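Local coordinates for AbiEi antitoxin C-terminal domain-containing protein (Mycobacterium tuberculosis, PDB 1ZEL), which is of unknown function but probably binds DNA through a winged-helix domain and is related to the antitoxins of AbiE-type toxin–antitoxin systems, at residues Arg123-Pro129 against Tyr141-Ile147; Ala109-Tyr115 against Leu181-Leu186; Lys35-Thr39 against Pro51-Ile55; Val31-Glu36 against Arg91-Arg96. All blocks are in the same frame, centred on the assembly; numbering follows the deposited sequence. Where two conformers were deposited one is given.

How the contacts relate
Contact 2 is fully buried, contact 1 only partly, its R123 and Y141 ends being exposed; both lie near the centre of the chain and belong to the AbiEi-type domain, where helix 106-113 is followed by strand 124-127. Contact 1 is a parallel strand pair held by backbone hydrogen bonds, whereas contact 2 is apolar packing between helix ends. Contacts 3 and 4 lie further out, share K35 and E36 of helix 35-44, and each adds a surface salt bridge to a small apolar patch. Contact 3 is internal to the winged-helix domain, its centre about 30 Å from that of the chain. Contact 4 joins that domain to helix 88-96, whose W93 packs on L128 and I126 of contact 1.

Contact 1. Residues Arg123-Pro129 against Tyr141-Ile147; sequences RIPIWLP and YVSVVRI. With FMT (formic acid), chain E.
I124, I126, V142 and V144 form one branched aliphatic face of the sheet, covered by L90 of helix 88-96; I126 CG1 lies 4.1 Å from V144 CG2. The other carries P125, S143, W127 and V145, with W127 CB 4.0 Å from V145 CG1. Strand 124-127, central, and outer strand 142-145 run parallel in the mixed three-stranded sheet of the AbiEi-type domain, axes 4.5 Å apart at 30°, paired I124-V142, P125-S143, I126-V144, W127-V145. The ladder is I124 N to Y141 O (2.8 Å); S143 N to I124 O, I126 N to S143 O, V145 N to I126 O (2.9 Å each); and weakly L128 N to V145 O (3.4 Å). P125 fits because this ladder skips it; its backbone bonds to A105 instead. W127, chi1 t, donates NE1 to I147 O (2.8 Å). R146 holds formic acid, probably from the crystallisation liquor (NE-O2 2.8 Å, NH2-O1 3.0 Å). Backbone bonding thus fixes the register; beta-branched side chains make the first face apolar, the second being mixed.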
loop_
_atom_site.group_PDB
_atom_site.type_symbol
_atom_site.label_atom_id
_atom_site.label_comp_id
_atom_site.label_asym_id
_atom_site.label_seq_id
_atom_site.Cartn_x
_atom_site.Cartn_y
_atom_site.Cartn_z
ATOM N N ARG A 123 -1.324 7.080 -6.876
ATOM C CA ARG A 123 -0.126 6.300 -6.642
ATOM C C ARG A 123 -0.328 5.392 -5.433
ATOM O O ARG A 123 -1.068 5.729 -4.504
ATOM C CB ARG A 123 1.083 7.206 -6.485
ATOM C CG ARG A 123 1.321 8.032 -7.741
ATOM C CD ARG A 123 2.637 8.748 -7.649
ATOM N NE ARG A 123 2.733 9.513 -6.414
ATOM C CZ ARG A 123 3.878 9.914 -5.875
ATOM N NH1 ARG A 123 5.032 9.615 -6.464
ATOM N NH2 ARG A 123 3.871 10.610 -4.743
ATOM N N ILE A 124 0.286 4.219 -5.493
ATOM C CA ILE A 124 0.142 3.216 -4.422
ATOM C C ILE A 124 1.038 3.579 -3.260
ATOM O O ILE A 124 2.266 3.613 -3.404
ATOM C CB ILE A 124 0.497 1.787 -4.913
ATOM C CG1 ILE A 124 -0.333 1.424 -6.159
ATOM C CG2 ILE A 124 0.301 0.768 -3.738
ATOM C CD1 ILE A 124 0.465 0.686 -7.274
ATOM N N PRO A 125 0.444 3.846 -2.087
ATOM C CA PRO A 125 1.237 4.138 -0.900
ATOM C C PRO A 125 1.890 2.883 -0.318
ATOM O O PRO A 125 1.205 1.886 -0.011
ATOM C CB PRO A 125 0.204 4.720 0.069
ATOM C CG PRO A 125 -1.061 4.013 -0.313
ATOM C CD PRO A 125 -1.006 3.871 -1.806
ATOM N N ILE A 126 3.210 2.925 -0.192
ATOM C CA ILE A 126 3.955 1.841 0.444
ATOM C C ILE A 126 4.886 2.353 1.517
ATOM O O ILE A 126 5.224 3.529 1.548
ATOM C CB ILE A 126 4.803 1.010 -0.582
ATOM C CG1 ILE A 126 5.857 1.899 -1.267
ATOM C CG2 ILE A 126 3.911 0.329 -1.622
ATOM C CD1 ILE A 126 6.843 1.089 -2.119
ATOM N N TRP A 127 5.310 1.454 2.390
ATOM C CA TRP A 127 6.376 1.731 3.335
ATOM C C TRP A 127 7.570 0.943 2.848
ATOM O O TRP A 127 7.405 -0.192 2.385
ATOM C CB TRP A 127 5.975 1.267 4.760
ATOM C CG TRP A 127 7.191 1.282 5.704
ATOM C CD1 TRP A 127 7.746 2.374 6.314
ATOM C CD2 TRP A 127 8.038 0.168 6.026
ATOM N NE1 TRP A 127 8.876 1.994 7.035
ATOM C CE2 TRP A 127 9.073 0.649 6.864
ATOM C CE3 TRP A 127 8.017 -1.193 5.694
ATOM C CZ2 TRP A 127 10.067 -0.190 7.381
ATOM C CZ3 TRP A 127 9.003 -2.018 6.198
ATOM C CH2 TRP A 127 10.017 -1.518 7.036
ATOM N N LEU A 128 8.759 1.554 2.914
ATOM C CA LEU A 128 10.016 0.865 2.632
ATOM C C LEU A 128 10.990 1.098 3.773
ATOM O O LEU A 128 11.068 2.209 4.276
ATOM C CB LEU A 128 10.664 1.435 1.352
ATOM C CG LEU A 128 10.285 0.822 0.002
ATOM C CD1 LEU A 128 10.927 1.645 -1.134
ATOM C CD2 LEU A 128 10.711 -0.620 -0.067
ATOM N N PRO A 129 11.762 0.071 4.160
ATOM C CA PRO A 129 12.787 0.317 5.165
ATOM C C PRO A 129 13.874 1.287 4.656
ATOM O O PRO A 129 14.075 1.408 3.441
ATOM C CB PRO A 129 13.378 -1.065 5.418
ATOM C CG PRO A 129 12.950 -1.901 4.350
ATOM C CD PRO A 129 11.737 -1.335 3.724
ATOM N N TYR A 141 4.342 5.595 -9.881
ATOM C CA TYR A 141 3.301 4.600 -9.571
ATOM C C TYR A 141 3.083 4.392 -8.078
ATOM O O TYR A 141 2.045 3.874 -7.671
ATOM C CB TYR A 141 3.643 3.250 -10.260
ATOM C CG TYR A 141 3.716 3.382 -11.776
ATOM C CD1 TYR A 141 4.920 3.660 -12.423
ATOM C CD2 TYR A 141 2.572 3.270 -12.545
ATOM C CE1 TYR A 141 4.973 3.820 -13.803
ATOM C CE2 TYR A 141 2.611 3.419 -13.914
ATOM C CZ TYR A 141 3.806 3.689 -14.539
ATOM O OH TYR A 141 3.798 3.833 -15.903
ATOM N N VAL A 142 4.055 4.813 -7.273
ATOM C CA VAL A 142 4.079 4.525 -5.851
ATOM C C VAL A 142 4.467 5.790 -5.066
ATOM O O VAL A 142 5.215 6.613 -5.567
ATOM C CB VAL A 142 5.071 3.347 -5.577
ATOM C CG1 VAL A 142 5.204 3.071 -4.126
ATOM C CG2 VAL A 142 4.627 2.077 -6.297
ATOM N N SER A 143 3.952 5.949 -3.850
ATOM C CA SER A 143 4.453 7.006 -2.984
ATOM C C SER A 143 5.018 6.297 -1.767
ATOM O O SER A 143 4.412 5.355 -1.264
ATOM C CB SER A 143 3.343 7.976 -2.597
ATOM O OG SER A 143 2.415 7.326 -1.772
ATOM N N VAL A 144 6.202 6.703 -1.318
ATOM C CA VAL A 144 6.902 5.956 -0.287
ATOM C C VAL A 144 6.868 6.717 1.030
ATOM O O VAL A 144 7.156 7.900 1.055
ATOM C CB VAL A 144 8.381 5.682 -0.681
ATOM C CG1 VAL A 144 9.050 4.840 0.394
ATOM C CG2 VAL A 144 8.474 4.973 -2.055
ATOM N N VAL A 145 6.490 6.040 2.116
ATOM C CA VAL A 145 6.580 6.633 3.433
ATOM C C VAL A 145 7.763 5.959 4.101
ATOM O O VAL A 145 7.987 4.758 3.933
ATOM C CB VAL A 145 5.241 6.529 4.237
ATOM C CG1 VAL A 145 4.959 5.107 4.676
ATOM C CG2 VAL A 145 5.283 7.471 5.451
ATOM N N ARG A 146 8.571 6.748 4.789
ATOM C CA ARG A 146 9.882 6.279 5.208
ATOM C C ARG A 146 10.128 6.447 6.706
ATOM O O ARG A 146 11.063 7.140 7.118
ATOM C CB ARG A 146 10.966 7.019 4.422
ATOM C CG ARG A 146 11.065 6.610 2.970
ATOM C CD ARG A 146 12.185 5.623 2.748
ATOM N NE ARG A 146 12.531 5.542 1.329
ATOM C CZ ARG A 146 13.156 4.505 0.789
ATOM N NH1 ARG A 146 13.503 3.493 1.568
ATOM N NH2 ARG A 146 13.413 4.474 -0.517
ATOM N N ILE A 147 9.308 5.796 7.510
ATOM C CA ILE A 147 9.476 5.786 8.960
ATOM C C ILE A 147 10.484 4.690 9.277
ATOM O O ILE A 147 10.333 3.570 8.787
ATOM C CB ILE A 147 8.107 5.537 9.611
ATOM C CG1 ILE A 147 7.171 6.692 9.238
ATOM C CG2 ILE A 147 8.209 5.351 11.141
ATOM C CD1 ILE A 147 5.768 6.485 9.658
HETATM C C FMT E . 11.595 7.078 -1.892
HETATM O O1 FMT E . 12.497 6.548 -2.554
HETATM O O2 FMT E . 11.653 7.313 -0.674
HETATM O O HOH W 1 -0.143 8.251 -2.392
#

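Contact 2. Residues Ala109-Tyr115 against Leu181-Leu186; sequences AAWHLGY and LGPEAL
Apolar contacts between the end of helix 106-113 and the start of helix 183-192 make this junction, with CA atoms of A109 and L181 5.8 Å apart and those of L113 and P183 7.3 Å. Small residues allow the close approach: A109 CB is 4.2 Å from L181 CB, and A110 CB 3.8 Å from CD2 of L186 (chi1 t, chi2 p). L113 (chi1 m, chi2 t) reaches further, its CD1 lying 3.9 Å from P183 CD and 4.3 Å from L186 CD2. The Y115 ring turns an edge to L186, with Y115 CD1 4.0 Å from L186 CD2, and Y115 CE1 is 4.3 Å from P183 CB.

None of the hydrogen bonds links the two segments; the backbone ones of the helix ends are local. G114 ends its helix in a Schellman motif: with phi at 100°, a conformation easy for glycine, it lets Y115 N reach A110 O (2.8 Å), while G114 N bonds weakly to W111 O (3.1 Å). G182 is the N-cap residue of the other helix, with L186 N on G182 O (2.9 Å); P183 suits the first turn, where no NH is required. L181 O is buried without a polar partner, 3.7 Å from A109 CB.

Y115 OH bonds to D213, which with R167 and D209 forms the sodium site. Around the junction, L210 of helix 207-212 covers Y115 and P183, L157 of helix 154-157 packs on L181, and L181 bonds through its backbone to strand 103-104.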
loop_
_atom_site.group_PDB
_atom_site.type_symbol
_atom_site.label_atom_id
_atom_site.label_comp_id
_atom_site.label_asym_id
_atom_site.label_seq_id
_atom_site.Cartn_x
_atom_site.Cartn_y
_atom_site.Cartn_z
ATOM N N ALA A 109 -3.443 0.173 2.837
ATOM C CA ALA A 109 -3.582 -0.617 4.049
ATOM C C ALA A 109 -4.937 -0.339 4.704
ATOM O O ALA A 109 -5.633 -1.278 5.089
ATOM C CB ALA A 109 -2.476 -0.297 5.021
ATOM N N ALA A 110 -5.316 0.936 4.833
ATOM C CA ALA A 110 -6.599 1.305 5.454
ATOM C C ALA A 110 -7.779 0.721 4.678
ATOM O O ALA A 110 -8.809 0.319 5.261
ATOM C CB ALA A 110 -6.732 2.849 5.519
ATOM N N TRP A 111 -7.660 0.704 3.351
ATOM C CA TRP A 111 -8.743 0.237 2.493
ATOM C C TRP A 111 -9.009 -1.244 2.735
ATOM O O TRP A 111 -10.134 -1.650 2.989
ATOM C CB TRP A 111 -8.401 0.532 1.017
ATOM C CG TRP A 111 -9.203 -0.232 -0.008
ATOM C CD1 TRP A 111 -8.734 -1.165 -0.891
ATOM C CD2 TRP A 111 -10.613 -0.109 -0.272
ATOM N NE1 TRP A 111 -9.753 -1.627 -1.683
ATOM C CE2 TRP A 111 -10.914 -0.995 -1.328
ATOM C CE3 TRP A 111 -11.636 0.675 0.268
ATOM C CZ2 TRP A 111 -12.197 -1.143 -1.839
ATOM C CZ3 TRP A 111 -12.929 0.517 -0.233
ATOM C CH2 TRP A 111 -13.192 -0.385 -1.278
ATOM N N HIS A 112 -7.957 -2.054 2.702
ATOM C CA HIS A 112 -8.123 -3.491 2.868
ATOM C C HIS A 112 -8.446 -3.903 4.307
ATOM O O HIS A 112 -9.077 -4.937 4.508
ATOM C CB HIS A 112 -6.902 -4.235 2.325
ATOM C CG HIS A 112 -6.732 -4.107 0.837
ATOM N ND1 HIS A 112 -7.653 -4.609 -0.064
ATOM C CD2 HIS A 112 -5.741 -3.552 0.095
ATOM C CE1 HIS A 112 -7.249 -4.344 -1.296
ATOM N NE2 HIS A 112 -6.090 -3.706 -1.228
ATOM N N LEU A 113 -8.030 -3.092 5.281
ATOM C CA LEU A 113 -8.350 -3.308 6.692
ATOM C C LEU A 113 -9.788 -2.871 6.971
ATOM O O LEU A 113 -10.382 -3.257 7.994
ATOM C CB LEU A 113 -7.393 -2.520 7.601
ATOM C CG LEU A 113 -5.958 -3.027 7.790
ATOM C CD1 LEU A 113 -5.103 -2.036 8.616
ATOM C CD2 LEU A 113 -5.960 -4.433 8.415
ATOM N N GLY A 114 -10.350 -2.090 6.055
ATOM C CA GLY A 114 -11.791 -1.775 6.106
ATOM C C GLY A 114 -12.164 -0.425 6.680
ATOM O O GLY A 114 -13.338 -0.188 6.989
ATOM N N TYR A 115 -11.195 0.492 6.743
ATOM C CA TYR A 115 -11.431 1.791 7.381
ATOM C C TYR A 115 -11.799 2.912 6.409
ATOM O O TYR A 115 -11.898 4.070 6.826
ATOM C CB TYR A 115 -10.232 2.190 8.264
ATOM C CG TYR A 115 -9.780 1.088 9.200
ATOM C CD1 TYR A 115 -8.437 0.708 9.283
ATOM C CD2 TYR A 115 -10.693 0.392 9.950
ATOM C CE1 TYR A 115 -8.045 -0.318 10.123
ATOM C CE2 TYR A 115 -10.298 -0.649 10.797
ATOM C CZ TYR A 115 -8.985 -0.991 10.872
ATOM O OH TYR A 115 -8.588 -2.019 11.685
ATOM N N LEU A 181 0.668 -3.096 5.967
ATOM C CA LEU A 181 0.711 -2.650 7.345
ATOM C C LEU A 181 -0.583 -3.053 8.033
ATOM O O LEU A 181 -1.658 -3.025 7.412
ATOM C CB LEU A 181 0.817 -1.120 7.416
ATOM C CG LEU A 181 2.116 -0.474 6.920
ATOM C CD1 LEU A 181 2.117 1.016 7.293
ATOM C CD2 LEU A 181 3.361 -1.202 7.427
ATOM N N GLY A 182 -0.470 -3.427 9.297
ATOM C CA GLY A 182 -1.642 -3.656 10.109
ATOM C C GLY A 182 -2.159 -2.342 10.683
ATOM O O GLY A 182 -1.619 -1.272 10.391
ATOM N N PRO A 183 -3.222 -2.414 11.502
ATOM C CA PRO A 183 -3.836 -1.190 12.009
ATOM C C PRO A 183 -2.894 -0.397 12.904
ATOM O O PRO A 183 -2.907 0.821 12.851
ATOM C CB PRO A 183 -5.040 -1.686 12.813
ATOM C CG PRO A 183 -4.790 -3.118 13.086
ATOM C CD PRO A 183 -3.937 -3.622 11.939
ATOM N N GLU A 184 -2.095 -1.078 13.724
ATOM C CA GLU A 184 -1.159 -0.362 14.575
ATOM C C GLU A 184 -0.149 0.423 13.761
ATOM O O GLU A 184 0.066 1.605 14.009
ATOM C CB GLU A 184 -0.463 -1.306 15.561
ATOM C CG GLU A 184 -1.459 -1.928 16.541
ATOM C CD GLU A 184 -1.886 -3.327 16.133
ATOM O OE1 GLU A 184 -1.685 -3.680 14.956
ATOM O OE2 GLU A 184 -2.416 -4.069 16.992
ATOM N N ALA A 185 0.438 -0.212 12.755
ATOM C CA ALA A 185 1.450 0.478 11.956
ATOM C C ALA A 185 0.809 1.581 11.126
ATOM O O ALA A 185 1.404 2.641 10.929
ATOM C CB ALA A 185 2.247 -0.500 11.097
ATOM N N LEU A 186 -0.417 1.340 10.667
ATOM C CA LEU A 186 -1.161 2.373 9.965
ATOM C C LEU A 186 -1.389 3.584 10.867
ATOM O O LEU A 186 -1.111 4.717 10.468
ATOM C CB LEU A 186 -2.505 1.834 9.484
ATOM C CG LEU A 186 -3.451 2.889 8.914
ATOM C CD1 LEU A 186 -2.907 3.556 7.626
ATOM C CD2 LEU A 186 -4.762 2.225 8.691
#

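Contact 3. Residues Lys35-Thr39 against Pro51-Ile55; sequences KEDLT and PDSAI
A lysine stretched to its full length spans the gap between two helices that cross almost at right angles. All four chi angles of K35 are t, which carries NZ to D52 OD1 at 2.6 Å in a salt bridge. The axes of helices 35-39 and 51-55 come within 10.1 Å at a signed angle of 96°, and the closest CA pair is T39 and P51, 5.5 Å apart.

The lysine methylenes also pack: K35 CG is 4.0 Å from I55 CD1 and K35 CE 4.3 Å from P51 CB, so one residue serves both the apolar interior and the charged, solvent-facing edge. Such a steep crossing of consecutive helices, separated by a short connection, is the helix-turn-helix of a winged-helix domain; in that family the second helix, here 51-61, usually enters the major groove, and it probably does so in this protein.

L38 and I55 point toward each other and fill the interior of the crossing, where V21 and L25 of helix 19-28 cover L38, and L64 of strand 64-66 touches both. P51 fits the first turn of its helix, where it has no NH to satisfy. Its CB sits 3.5 Å from T39 OG1. That hydroxyl, with chi1 m, folds back on its own helix and donates to K35 O (2.8 Å), which also accepts T39 N (2.9 Å). W73 of strand 72-75 lies against both K35 and I55.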
loop_
_atom_site.group_PDB
_atom_site.type_symbol
_atom_site.label_atom_id
_atom_site.label_comp_id
_atom_site.label_asym_id
_atom_site.label_seq_id
_atom_site.Cartn_x
_atom_site.Cartn_y
_atom_site.Cartn_z
ATOM N N LYS A 35 11.346 -11.076 -18.758
ATOM C CA LYS A 35 12.025 -11.273 -20.021
ATOM C C LYS A 35 12.591 -12.698 -20.150
ATOM O O LYS A 35 12.560 -13.287 -21.235
ATOM C CB LYS A 35 13.147 -10.246 -20.218
ATOM C CG LYS A 35 13.810 -10.422 -21.575
ATOM C CD LYS A 35 14.717 -9.285 -21.910
ATOM C CE LYS A 35 15.433 -9.556 -23.207
ATOM N NZ LYS A 35 16.399 -8.453 -23.405
ATOM N N GLU A 36 13.056 -13.253 -19.024
ATOM C CA GLU A 36 13.636 -14.587 -18.992
ATOM C C GLU A 36 12.581 -15.647 -19.238
ATOM O O GLU A 36 12.855 -16.657 -19.886
ATOM C CB GLU A 36 14.296 -14.843 -17.638
ATOM C CG GLU A 36 15.526 -13.964 -17.332
ATOM C CD GLU A 36 15.190 -12.600 -16.684
ATOM O OE1 GLU A 36 14.024 -12.161 -16.697
ATOM O OE2 GLU A 36 16.116 -11.957 -16.156
ATOM N N ASP A 37 11.385 -15.435 -18.684
ATOM C CA ASP A 37 10.257 -16.335 -18.871
ATOM C C ASP A 37 9.845 -16.325 -20.344
ATOM O O ASP A 37 9.615 -17.373 -20.956
ATOM C CB ASP A 37 9.087 -15.891 -17.957
ATOM C CG ASP A 37 7.826 -16.771 -18.087
ATOM O OD1 ASP A 37 7.917 -17.916 -18.580
ATOM O OD2 ASP A 37 6.721 -16.316 -17.679
ATOM N N LEU A 38 9.731 -15.149 -20.927
ATOM C CA LEU A 38 9.395 -15.080 -22.347
ATOM C C LEU A 38 10.475 -15.709 -23.223
ATOM O O LEU A 38 10.150 -16.431 -24.167
ATOM C CB LEU A 38 9.114 -13.635 -22.791
ATOM C CG LEU A 38 8.358 -13.730 -24.117
ATOM C CD1 LEU A 38 6.842 -13.736 -23.886
ATOM C CD2 LEU A 38 8.790 -12.669 -25.051
ATOM N N THR A 39 11.752 -15.445 -22.922
ATOM C CA THR A 39 12.873 -16.032 -23.685
ATOM C C THR A 39 12.801 -17.569 -23.720
ATOM O O THR A 39 12.975 -18.184 -24.781
ATOM C CB THR A 39 14.266 -15.588 -23.117
ATOM O OG1 THR A 39 14.378 -14.159 -23.178
ATOM C CG2 THR A 39 15.402 -16.180 -23.918
ATOM N N PRO A 51 14.566 -12.447 -28.575
ATOM C CA PRO A 51 13.590 -12.154 -27.521
ATOM C C PRO A 51 13.095 -10.705 -27.529
ATOM O O PRO A 51 11.892 -10.484 -27.470
ATOM C CB PRO A 51 14.354 -12.475 -26.234
ATOM C CG PRO A 51 15.341 -13.513 -26.669
ATOM C CD PRO A 51 15.780 -13.080 -28.027
ATOM N N ASP A 52 14.004 -9.734 -27.631
ATOM C CA ASP A 52 13.622 -8.323 -27.681
ATOM C C ASP A 52 12.665 -8.014 -28.837
ATOM O O ASP A 52 11.636 -7.347 -28.656
ATOM C CB ASP A 52 14.880 -7.448 -27.774
ATOM C CG ASP A 52 15.605 -7.349 -26.456
ATOM O OD1 ASP A 52 14.986 -7.672 -25.425
ATOM O OD2 ASP A 52 16.777 -6.933 -26.447
ATOM N N SER A 53 13.023 -8.500 -30.017
ATOM C CA SER A 53 12.160 -8.434 -31.191
ATOM C C SER A 53 10.789 -9.069 -30.999
ATOM O O SER A 53 9.783 -8.491 -31.377
ATOM C CB SER A 53 12.832 -9.125 -32.363
ATOM O OG SER A 53 12.062 -8.949 -33.535
ATOM N N ALA A 54 10.766 -10.283 -30.461
ATOM C CA ALA A 54 9.512 -10.984 -30.141
ATOM C C ALA A 54 8.637 -10.140 -29.227
ATOM O O ALA A 54 7.435 -9.951 -29.489
ATOM C CB ALA A 54 9.824 -12.326 -29.475
ATOM N N ILE A 55 9.250 -9.601 -28.170
ATOM C CA ILE A 55 8.511 -8.804 -27.182
ATOM C C ILE A 55 7.934 -7.535 -27.803
ATOM O O ILE A 55 6.798 -7.169 -27.513
ATOM C CB ILE A 55 9.364 -8.476 -25.919
ATOM C CG1 ILE A 55 9.667 -9.759 -25.149
ATOM C CG2 ILE A 55 8.600 -7.515 -24.994
ATOM C CD1 ILE A 55 10.902 -9.726 -24.298
#

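Contact 4. Residues Val31-Glu36 against Arg91-Arg96; sequences VVVTKE and RSWLAR
A two-pronged salt bridge closes the outer end of this surface contact: R96 NH1 donates to E36 OE1 (2.8 Å) and R96 NH2 to E36 OE2 (2.9 Å), so both carboxylate oxygens are met. R96 reaches E36 with its first three chi angles all m, and its NH1 has a weak second acceptor in G71 O. T34, chi1 p, is the N-cap of helix 35-44: its OG1 takes the hydrogen of D37 N, leaving CG2 to pack 4.2 Å from A95 CB. R91 turns its charge elsewhere, NE to D85 and NH2 to T176, and offers its methylenes here, with CD 3.4 Å from V31 CG1 and CB 4.0 Å from V32 CG2. S92 OG bonds to P89 O within its own helix.

Between these polar ends lies V32, whose CG1 is 3.6 Å from A95 CB; alanine leaves room for the branched valine, and the CA atoms of V32 and S92 approach to 6.1 Å. V33 points away, its backbone paired with W73. The short strand 33-34, at the edge of a three-stranded antiparallel sheet and leading straight into a helix, is the first strand of a winged-helix domain.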
loop_
_atom_site.group_PDB
_atom_site.type_symbol
_atom_site.label_atom_id
_atom_site.label_comp_id
_atom_site.label_asym_id
_atom_site.label_seq_id
_atom_site.Cartn_x
_atom_site.Cartn_y
_atom_site.Cartn_z
ATOM N N VAL A 31 1.407 -14.160 -13.139
ATOM C CA VAL A 31 0.986 -12.822 -12.696
ATOM C C VAL A 31 1.736 -11.764 -13.493
ATOM O O VAL A 31 1.144 -10.807 -13.968
ATOM C CB VAL A 31 1.289 -12.549 -11.223
ATOM C CG1 VAL A 31 0.617 -11.222 -10.809
ATOM C CG2 VAL A 31 0.769 -13.685 -10.339
ATOM N N VAL A 32 3.044 -11.971 -13.632
ATOM C CA VAL A 32 3.932 -11.068 -14.340
ATOM C C VAL A 32 4.794 -11.951 -15.241
ATOM O O VAL A 32 5.173 -13.049 -14.834
ATOM C CB VAL A 32 4.863 -10.360 -13.340
ATOM C CG1 VAL A 32 5.986 -9.662 -14.054
ATOM C CG2 VAL A 32 4.084 -9.390 -12.447
ATOM N N VAL A 33 5.081 -11.465 -16.450
ATOM C CA VAL A 33 5.980 -12.145 -17.374
ATOM C C VAL A 33 7.341 -11.465 -17.345
ATOM O O VAL A 33 7.442 -10.305 -17.722
ATOM C CB VAL A 33 5.426 -12.066 -18.843
ATOM C CG1 VAL A 33 6.366 -12.776 -19.807
ATOM C CG2 VAL A 33 4.034 -12.713 -18.927
ATOM N N THR A 34 8.389 -12.180 -16.950
ATOM C CA THR A 34 9.736 -11.623 -17.016
ATOM C C THR A 34 10.319 -11.847 -18.408
ATOM O O THR A 34 9.863 -12.726 -19.149
ATOM C CB THR A 34 10.677 -12.222 -15.945
ATOM O OG1 THR A 34 10.924 -13.598 -16.236
ATOM C CG2 THR A 34 10.043 -12.142 -14.572
ATOM N N LYS A 35 11.346 -11.076 -18.758
ATOM C CA LYS A 35 12.025 -11.273 -20.021
ATOM C C LYS A 35 12.591 -12.698 -20.150
ATOM O O LYS A 35 12.560 -13.287 -21.235
ATOM C CB LYS A 35 13.147 -10.246 -20.218
ATOM C CG LYS A 35 13.810 -10.422 -21.575
ATOM C CD LYS A 35 14.717 -9.285 -21.910
ATOM C CE LYS A 35 15.433 -9.556 -23.207
ATOM N NZ LYS A 35 16.399 -8.453 -23.405
ATOM N N GLU A 36 13.056 -13.253 -19.024
ATOM C CA GLU A 36 13.636 -14.587 -18.992
ATOM C C GLU A 36 12.581 -15.647 -19.238
ATOM O O GLU A 36 12.855 -16.657 -19.886
ATOM C CB GLU A 36 14.296 -14.843 -17.638
ATOM C CG GLU A 36 15.526 -13.964 -17.332
ATOM C CD GLU A 36 15.190 -12.600 -16.684
ATOM O OE1 GLU A 36 14.024 -12.161 -16.697
ATOM O OE2 GLU A 36 16.116 -11.957 -16.156
ATOM N N ARG A 91 3.804 -5.955 -7.943
ATOM C CA ARG A 91 4.054 -7.342 -8.330
ATOM C C ARG A 91 5.181 -7.416 -9.352
ATOM O O ARG A 91 5.945 -8.375 -9.344
ATOM C CB ARG A 91 2.786 -7.991 -8.894
ATOM C CG ARG A 91 1.591 -7.900 -7.930
ATOM C CD ARG A 91 0.464 -8.796 -8.385
ATOM N NE ARG A 91 -0.836 -8.265 -7.975
ATOM C CZ ARG A 91 -1.382 -8.439 -6.767
ATOM N NH1 ARG A 91 -0.759 -9.148 -5.838
ATOM N NH2 ARG A 91 -2.570 -7.907 -6.494
ATOM N N SER A 92 5.288 -6.439 -10.250
ATOM C CA SER A 92 6.426 -6.474 -11.194
ATOM C C SER A 92 7.782 -6.311 -10.507
ATOM O O SER A 92 8.806 -6.884 -10.941
ATOM C CB SER A 92 6.252 -5.463 -12.336
ATOM O OG SER A 92 6.740 -4.179 -12.015
ATOM N N TRP A 93 7.800 -5.530 -9.434
ATOM C CA TRP A 93 8.982 -5.436 -8.591
ATOM C C TRP A 93 9.339 -6.768 -7.925
ATOM O O TRP A 93 10.501 -7.218 -8.010
ATOM C CB TRP A 93 8.807 -4.304 -7.576
ATOM C CG TRP A 93 10.078 -3.939 -6.798
ATOM C CD1 TRP A 93 11.339 -4.404 -7.004
ATOM C CD2 TRP A 93 10.163 -2.988 -5.736
ATOM N NE1 TRP A 93 12.215 -3.824 -6.103
ATOM C CE2 TRP A 93 11.508 -2.942 -5.318
ATOM C CE3 TRP A 93 9.226 -2.162 -5.099
ATOM C CZ2 TRP A 93 11.939 -2.115 -4.271
ATOM C CZ3 TRP A 93 9.657 -1.329 -4.069
ATOM C CH2 TRP A 93 10.992 -1.322 -3.657
ATOM N N LEU A 94 8.363 -7.423 -7.291
ATOM C CA LEU A 94 8.602 -8.749 -6.678
ATOM C C LEU A 94 9.061 -9.797 -7.691
ATOM O O LEU A 94 9.806 -10.741 -7.346
ATOM C CB LEU A 94 7.340 -9.257 -5.990
ATOM C CG LEU A 94 6.973 -8.486 -4.736
ATOM C CD1 LEU A 94 5.531 -8.819 -4.339
ATOM C CD2 LEU A 94 7.959 -8.785 -3.621
ATOM N N ALA A 95 8.617 -9.628 -8.940
ATOM C CA ALA A 95 9.009 -10.532 -10.033
ATOM C C ALA A 95 10.504 -10.478 -10.301
ATOM O O ALA A 95 11.115 -11.494 -10.642
ATOM C CB ALA A 95 8.234 -10.200 -11.290
ATOM N N ARG A 96 11.090 -9.291 -10.169
ATOM C CA ARG A 96 12.538 -9.104 -10.295
ATOM C C ARG A 96 13.304 -9.305 -8.987
ATOM O O ARG A 96 14.446 -9.789 -8.998
ATOM C CB ARG A 96 12.852 -7.693 -10.775
ATOM C CG ARG A 96 12.317 -7.306 -12.140
ATOM C CD ARG A 96 12.593 -8.327 -13.211
ATOM N NE ARG A 96 14.014 -8.580 -13.465
ATOM C CZ ARG A 96 14.425 -9.312 -14.485
ATOM N NH1 ARG A 96 13.537 -9.800 -15.348
ATOM N NH2 ARG A 96 15.713 -9.526 -14.669
#